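Local coordinates for protein Glucanase/chitosanase (Paenibacillus fukuinensis, PDB 4ZY9) that is a chitosan-binding module of the CBM32 family, a beta-sandwich domain of an enzyme that probably hydrolyses glycosidic bonds in chitosan and glucans, at residues F25-A30 and Q48-N53. The protein carries 1 engineered substitution. Sequence-based numbering, arbitrary orientation.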
loop_
_atom_site.group_PDB
_atom_site.type_symbol
_atom_site.label_atom_id
_atom_site.label_comp_id
_atom_site.label_asym_id
_atom_site.label_seq_id
_atom_site.Cartn_x
_atom_site.Cartn_y
_atom_site.Cartn_z
ATOM N N PHE A 25 8.996 -6.033 -10.648
ATOM C CA PHE A 25 8.573 -5.751 -9.234
ATOM C C PHE A 25 8.015 -4.376 -9.123
ATOM O O PHE A 25 8.055 -3.764 -8.036
ATOM C CB PHE A 25 9.778 -5.959 -8.334
ATOM C CG PHE A 25 10.211 -7.408 -8.302
ATOM C CD1 PHE A 25 9.389 -8.348 -7.703
ATOM C CD2 PHE A 25 11.394 -7.861 -8.900
ATOM C CE1 PHE A 25 9.742 -9.706 -7.661
ATOM C CE2 PHE A 25 11.762 -9.191 -8.785
ATOM C CZ PHE A 25 10.972 -10.091 -8.164
ATOM N N GLU A 26 7.457 -3.891 -10.208
ATOM C CA GLU A 26 6.876 -2.556 -10.272
ATOM C C GLU A 26 5.720 -2.393 -9.258
ATOM O O GLU A 26 5.038 -3.367 -8.873
ATOM C CB GLU A 26 6.324 -2.263 -11.668
ATOM C CG GLU A 26 7.370 -2.193 -12.785
ATOM C CD GLU A 26 7.840 -3.580 -13.251
ATOM O OE1 GLU A 26 7.215 -4.596 -12.964
ATOM O OE2 GLU A 26 8.925 -3.634 -13.962
ATOM N N ALA A 27 5.500 -1.169 -8.868
ATOM C CA ALA A 27 4.395 -0.851 -7.917
ATOM C C ALA A 27 3.069 -1.376 -8.429
ATOM O O ALA A 27 2.273 -1.889 -7.631
ATOM C CB ALA A 27 4.348 0.650 -7.719
ATOM N N SER A 28 2.845 -1.303 -9.729
ATOM C CA SER A 28 1.618 -1.800 -10.332
ATOM C C SER A 28 1.287 -3.230 -9.973
ATOM O O SER A 28 0.142 -3.625 -10.030
ATOM C CB SER A 28 1.662 -1.606 -11.930
ATOM O OG SER A 28 2.663 -2.516 -12.426
ATOM N N ARG A 29 2.268 -4.054 -9.740
ATOM C CA ARG A 29 2.023 -5.459 -9.509
ATOM C C ARG A 29 1.289 -5.737 -8.256
ATOM O O ARG A 29 0.661 -6.798 -8.113
ATOM C CB ARG A 29 3.345 -6.243 -9.490
ATOM C CG ARG A 29 4.306 -6.044 -10.667
ATOM C CD ARG A 29 3.663 -6.370 -11.897
ATOM N NE ARG A 29 4.566 -6.141 -13.030
ATOM C CZ ARG A 29 5.457 -7.005 -13.530
ATOM N NH1 ARG A 29 5.713 -8.212 -12.948
ATOM N NH2 ARG A 29 6.123 -6.630 -14.666
ATOM N N ALA A 30 1.291 -4.805 -7.285
ATOM C CA ALA A 30 0.430 -4.996 -6.070
ATOM C C ALA A 30 -1.015 -4.767 -6.381
ATOM O O ALA A 30 -1.891 -5.138 -5.553
ATOM C CB ALA A 30 0.906 -4.078 -4.990
ATOM N N GLN A 48 10.230 2.750 3.082
ATOM C CA GLN A 48 9.707 2.551 1.746
ATOM C C GLN A 48 8.242 2.741 1.719
ATOM O O GLN A 48 7.582 2.610 2.760
ATOM C CB GLN A 48 10.062 1.176 1.168
ATOM C CG GLN A 48 11.530 0.894 1.167
ATOM C CD GLN A 48 12.385 1.690 0.172
ATOM O OE1 GLN A 48 13.657 1.749 0.368
ATOM N NE2 GLN A 48 11.843 2.130 -0.889
ATOM N N TRP A 49 7.641 2.998 0.622
ATOM C CA TRP A 49 6.164 3.286 0.510
ATOM C C TRP A 49 5.648 2.934 -0.822
ATOM O O TRP A 49 6.420 2.907 -1.830
ATOM C CB TRP A 49 5.852 4.732 0.965
ATOM C CG TRP A 49 6.560 5.806 0.199
ATOM C CD1 TRP A 49 7.658 6.500 0.638
ATOM C CD2 TRP A 49 6.308 6.247 -1.132
ATOM N NE1 TRP A 49 8.084 7.370 -0.291
ATOM C CE2 TRP A 49 7.281 7.309 -1.394
ATOM C CE3 TRP A 49 5.369 5.958 -2.069
ATOM C CZ2 TRP A 49 7.342 7.977 -2.626
ATOM C CZ3 TRP A 49 5.492 6.626 -3.366
ATOM C CH2 TRP A 49 6.430 7.608 -3.578
ATOM N N ILE A 50 4.336 2.752 -0.917
ATOM C CA ILE A 50 3.655 2.552 -2.143
ATOM C C ILE A 50 2.304 3.174 -2.036
ATOM O O ILE A 50 1.638 2.997 -0.979
ATOM C CB ILE A 50 3.578 1.046 -2.509
ATOM C CG1 ILE A 50 2.860 0.820 -3.852
ATOM C CG2 ILE A 50 2.957 0.210 -1.388
ATOM C CD1 ILE A 50 3.136 -0.526 -4.397
ATOM N N TYR A 51 1.821 3.873 -3.034
ATOM C CA TYR A 51 0.483 4.383 -3.044
ATOM C C TYR A 51 -0.199 4.100 -4.345
ATOM O O TYR A 51 0.454 3.821 -5.395
ATOM C CB TYR A 51 0.322 5.909 -2.707
ATOM C CG TYR A 51 0.882 6.894 -3.686
ATOM C CD1 TYR A 51 0.237 7.219 -4.868
ATOM C CD2 TYR A 51 2.025 7.571 -3.421
ATOM C CE1 TYR A 51 0.742 8.207 -5.714
ATOM C CE2 TYR A 51 2.528 8.575 -4.283
ATOM C CZ TYR A 51 1.849 8.828 -5.388
ATOM O OH TYR A 51 2.351 9.841 -6.236
ATOM N N VAL A 52 -1.523 4.118 -4.347
ATOM C CA VAL A 52 -2.406 3.975 -5.501
ATOM C C VAL A 52 -3.186 5.228 -5.707
ATOM O O VAL A 52 -3.641 5.848 -4.772
ATOM C CB VAL A 52 -3.294 2.726 -5.390
ATOM C CG1 VAL A 52 -4.203 2.756 -4.208
ATOM C CG2 VAL A 52 -4.009 2.449 -6.679
ATOM N N ASN A 53 -3.370 5.594 -7.013
ATOM C CA ASN A 53 -4.249 6.675 -7.454
ATOM C C ASN A 53 -5.549 6.054 -7.810
ATOM O O ASN A 53 -5.623 5.324 -8.843
ATOM C CB ASN A 53 -3.553 7.362 -8.641
ATOM C CG ASN A 53 -4.373 8.520 -9.185
ATOM O OD1 ASN A 53 -5.537 8.643 -8.930
ATOM N ND2 ASN A 53 -3.740 9.344 -10.015
#
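Ala27 and Ala30 meet Ile50 where a short turn with helical backbone angles packs on the inner face of strand 48-54 in the beta-sandwich of this CBM32 module. The turn belongs to the connection between strand 14-17, the antiparallel neighbour of strand 48-54, and strand 39-40 of the other sheet. Phe25 leads into it, its backbone hydrogen-bonded to Ala40. At Glu26 the chain begins to coil: its carbonyl O accepts a hydrogen bond from Arg29 N at 3.0 Å. CB of Glu26 points away from the strand, and the carboxylate is shared, OE1 forming a salt bridge with Arg29 NH2 at 2.9 Å while OE2 accepts a hydrogen bond from the backbone N of Gly24.

Ala27 is the first residue to face the sheet. Its methyl CB lies 3.7 Å from Ile50 CD1, and Ala15 and Ala17 of strand 14-17 also touch it; so small a side chain lets the turn come close, with Ala27 CA 6.7 Å from Ile50 CA. Ser28 follows on the exposed side, where a hydroxyl suits solvent. CB of Arg29 likewise points away, the long chain curling back to Glu26, so the charged pair stays outside the apolar interface. Ala30 returns to the buried side three residues after Ala27, and its N is hydrogen-bonded to Ala27 O at 3.1 Å.

A beta-branched isoleucine suits both the extended strand and this buried apolar face. Ile50 sets CG1 anti to its backbone N (chi1 -179°) and continues nearly extended (chi2 163°), carrying CD1 to where it meets both alanines; Trp39 and the engineered Met117 also touch the side chain. No hydrogen bond joins the two segments: Ile50 CD1 lies 4.2 Å from Ala30 CB and 3.6 Å from Ala27 O.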